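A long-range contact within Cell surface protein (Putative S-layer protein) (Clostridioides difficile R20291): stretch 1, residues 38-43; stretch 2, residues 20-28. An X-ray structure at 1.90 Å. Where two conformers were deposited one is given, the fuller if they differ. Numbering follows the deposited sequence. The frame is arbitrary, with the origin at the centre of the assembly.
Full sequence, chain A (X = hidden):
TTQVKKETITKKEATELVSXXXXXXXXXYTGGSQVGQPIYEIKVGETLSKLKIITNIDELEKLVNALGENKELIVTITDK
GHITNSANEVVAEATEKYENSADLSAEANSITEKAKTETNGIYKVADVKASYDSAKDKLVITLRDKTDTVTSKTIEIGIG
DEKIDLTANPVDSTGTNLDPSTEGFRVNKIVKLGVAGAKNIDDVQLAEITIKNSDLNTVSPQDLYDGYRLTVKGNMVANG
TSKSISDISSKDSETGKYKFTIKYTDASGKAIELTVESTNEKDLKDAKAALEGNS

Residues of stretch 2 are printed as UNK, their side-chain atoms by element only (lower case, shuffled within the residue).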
# COMPACT_ATOMS: atom_id res chain seq x y z
N PRO A 38 -13.89 -2.34 -9.97
CA PRO A 38 -13.04 -1.23 -9.54
C PRO A 38 -11.68 -1.67 -8.92
O PRO A 38 -11.61 -2.66 -8.18
CB PRO A 38 -13.91 -0.49 -8.50
CG PRO A 38 -14.93 -1.48 -8.05
CD PRO A 38 -15.16 -2.40 -9.22
N ILE A 39 -10.64 -0.92 -9.24
CA ILE A 39 -9.29 -1.15 -8.71
C ILE A 39 -9.18 -0.63 -7.28
O ILE A 39 -8.46 -1.22 -6.49
CB ILE A 39 -8.24 -0.48 -9.61
CG1 ILE A 39 -8.21 -1.18 -10.97
CG2 ILE A 39 -6.85 -0.51 -8.99
CD1 ILE A 39 -7.59 -0.34 -12.05
N TYR A 40 -9.90 0.44 -6.94
CA TYR A 40 -9.81 1.09 -5.64
C TYR A 40 -11.00 0.84 -4.75
O TYR A 40 -12.16 0.65 -5.22
CB TYR A 40 -9.55 2.60 -5.82
CG TYR A 40 -8.22 2.86 -6.47
CD1 TYR A 40 -7.04 2.94 -5.70
CD2 TYR A 40 -8.10 2.97 -7.86
CE1 TYR A 40 -5.81 3.14 -6.30
CE2 TYR A 40 -6.87 3.16 -8.46
CZ TYR A 40 -5.73 3.25 -7.67
OH TYR A 40 -4.52 3.44 -8.26
N GLU A 41 -10.71 0.76 -3.44
CA GLU A 41 -11.70 0.58 -2.42
C GLU A 41 -11.64 1.84 -1.56
O GLU A 41 -10.60 2.13 -0.94
CB GLU A 41 -11.45 -0.65 -1.55
CG GLU A 41 -12.55 -0.92 -0.53
CD GLU A 41 -12.35 -2.22 0.22
OE1 GLU A 41 -12.48 -3.29 -0.39
OE2 GLU A 41 -12.08 -2.19 1.42
N ILE A 42 -12.76 2.56 -1.52
CA ILE A 42 -12.85 3.81 -0.76
C ILE A 42 -13.77 3.56 0.41
O ILE A 42 -14.88 3.00 0.24
CB ILE A 42 -13.40 4.96 -1.61
CG1 ILE A 42 -12.66 5.07 -2.93
CG2 ILE A 42 -13.34 6.28 -0.83
CD1 ILE A 42 -11.17 5.30 -2.84
N LYS A 43 -13.33 3.94 1.60
CA LYS A 43 -14.15 3.83 2.77
C LYS A 43 -14.27 5.22 3.42
O LYS A 43 -13.37 6.05 3.31
CB LYS A 43 -13.58 2.84 3.77
CG LYS A 43 -13.52 1.39 3.33
CD LYS A 43 -13.06 0.55 4.51
CE LYS A 43 -12.72 -0.86 4.09
NZ LYS A 43 -12.64 -1.75 5.28
N UNK A 20 -10.12 14.07 -7.02
CA UNK A 20 -9.16 12.96 -7.09
C UNK A 20 -9.82 11.60 -6.87
O UNK A 20 -9.56 10.67 -7.61
c UNK A 20 -8.01 13.16 -6.11
n UNK A 20 -5.01 16.73 -5.82
c UNK A 20 -7.09 14.32 -6.50
c UNK A 20 -4.77 15.31 -6.18
c UNK A 20 -5.85 14.40 -5.60
N UNK A 21 -10.67 11.50 -5.85
CA UNK A 21 -11.34 10.23 -5.55
C UNK A 21 -12.33 9.84 -6.67
O UNK A 21 -12.48 8.65 -6.98
c UNK A 21 -12.02 10.27 -4.19
c UNK A 21 -12.80 9.00 -3.91
c UNK A 21 -10.98 10.46 -3.11
N UNK A 22 -12.98 10.82 -7.28
CA UNK A 22 -13.85 10.54 -8.42
C UNK A 22 -13.06 9.83 -9.52
O UNK A 22 -13.53 8.80 -10.07
c UNK A 22 -16.52 14.90 -9.54
n UNK A 22 -16.75 13.70 -10.10
n UNK A 22 -17.45 15.47 -8.81
n UNK A 22 -15.36 15.53 -9.68
c UNK A 22 -14.51 11.82 -8.97
c UNK A 22 -15.79 12.93 -10.92
c UNK A 22 -15.33 11.63 -10.25
N UNK A 23 -11.87 10.35 -9.82
CA UNK A 23 -11.03 9.74 -10.86
C UNK A 23 -10.57 8.32 -10.46
O UNK A 23 -10.59 7.42 -11.31
o UNK A 23 -11.48 12.03 -12.43
c UNK A 23 -10.33 11.96 -11.93
c UNK A 23 -9.86 10.66 -11.24
o UNK A 23 -9.54 12.93 -11.96
N UNK A 24 -10.20 8.11 -9.19
CA UNK A 24 -9.83 6.79 -8.70
C UNK A 24 -10.96 5.80 -8.80
O UNK A 24 -10.75 4.65 -9.20
c UNK A 24 -6.87 7.03 -7.69
c UNK A 24 -9.39 6.83 -7.23
c UNK A 24 -8.08 7.59 -6.94
c UNK A 24 -7.87 7.54 -5.45
N UNK A 25 -12.16 6.24 -8.43
CA UNK A 25 -13.32 5.33 -8.42
C UNK A 25 -13.76 4.93 -9.83
O UNK A 25 -14.42 3.91 -9.99
c UNK A 25 -14.22 6.05 -6.15
s UNK A 25 -15.60 6.67 -5.16
c UNK A 25 -16.60 5.20 -4.96
c UNK A 25 -14.49 5.94 -7.64
N UNK A 26 -13.40 5.72 -10.84
CA UNK A 26 -13.73 5.38 -12.22
C UNK A 26 -12.76 4.34 -12.79
O UNK A 26 -13.00 3.84 -13.89
o UNK A 26 -12.45 7.20 -13.23
c UNK A 26 -13.75 6.64 -13.11
N UNK A 27 -11.68 4.01 -12.06
CA UNK A 27 -10.65 3.15 -12.63
C UNK A 27 -11.04 1.70 -12.40
O UNK A 27 -11.29 1.29 -11.28
o UNK A 27 -6.51 4.04 -11.87
n UNK A 27 -7.03 6.22 -11.51
c UNK A 27 -9.27 3.44 -12.04
c UNK A 27 -7.33 4.98 -11.91
c UNK A 27 -8.72 4.78 -12.44
N UNK A 28 -11.06 0.93 -13.48
CA UNK A 28 -11.42 -0.47 -13.47
C UNK A 28 -10.27 -1.33 -14.04
O UNK A 28 -9.50 -0.89 -14.90
c UNK A 28 -16.28 0.56 -14.76
n UNK A 28 -16.30 1.95 -14.22
c UNK A 28 -13.91 0.12 -13.98
c UNK A 28 -12.66 -0.69 -14.35
c UNK A 28 -14.88 0.15 -15.17
O HOH W 1 -11.57 2.08 -8.73

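Position 20 opens the helical part of the stretch with four carbons in a row ending in a nitrogen. The chain runs out of reach of stretch 1 and loses no surface to it, so its identity rests on the atoms alone: Lys-20.

At position 21 three carbons make up the side chain, one carrying the other two, a fork directly at CB. CA to CB points sideways, yet one branch lies 4.1 Å from Ile-42 CG1. A buried, beta-branched, all-carbon side chain of this size is valine; the touching atom is Val-21 CG1.

Position 22 carries three carbons, a nitrogen, then a carbon bearing two more nitrogens. That guanidinium makes it Arg-22, exposed and far from the strand.

Two carbons, the second holding two oxygens, occupy position 23. They are also out of reach of stretch 1. Two carbons and a carboxylate give Asp-23.

Position 24 has four carbons forked at the second, and CA to CB points toward stretch 1. One terminal carbon sits over a face of the Tyr-40 ring, 4.0 Å from the centroid and 15° off the normal. The fork one atom beyond CB identifies Leu-24, and the methyl in this CH-pi contact is CD2, which also lies 3.9 Å from Tyr-40 CE2.

At position 25 an unbranched chain reads two carbons, a sulfur and a carbon. It leaves CA sideways, but its end comes nearer to stretch 1, and the second carbon packs 3.7 Å from Ile-42 CG1. The thioether means Met-25, the packing atom CG.

One carbon and one oxygen are all that position 26 offers, and CA to CB points away from stretch 1. This is Ser-26, whose OG donates to Asp-23 O at 2.7 Å, a bond back to the preceding turn.

Position 27 has three carbons, the third carrying one oxygen and one nitrogen. The oxygen lies 3.5 Å from Tyr-40 CE2, at the ring edge and near its plane. A terminal amide on a chain this long is Gln-27, and that oxygen is OE1.

Position 28 again shows four carbons in a row ending in nitrogen, with CB pointing away. Lys-28 takes part through its backbone instead: its O lies 3.5 Å from Ile-39 CD1.

The contact combines backbone pairing with side-chain packing, and Gln-27 and Tyr-40 serve in both. Just past the helix, Pro-38 and Lys-28 form a single beta bridge, their CA atoms 4.3 Å apart, and Ile-39 N donates to Gln-27 O at 3.1 Å in a nearly straight bond. Water 1 extends this polar seam, donating to Leu-24 O and Gln-27 O, both at 2.7 Å, and accepting from Tyr-40 N at 2.9 Å. Farther along, strand and helix cross at -137°, with axes 9.0 Å apart at closest approach. Strand alternation turns Tyr-40 and Ile-42 toward the helix and Glu-41 away; Leu-24 meets the ring, while Val-21 and Met-25 meet Ile-42. The rule is a backbone clamp beside a small apolar patch.

Stretch 2, residues 20-28: KVRDLMSQK
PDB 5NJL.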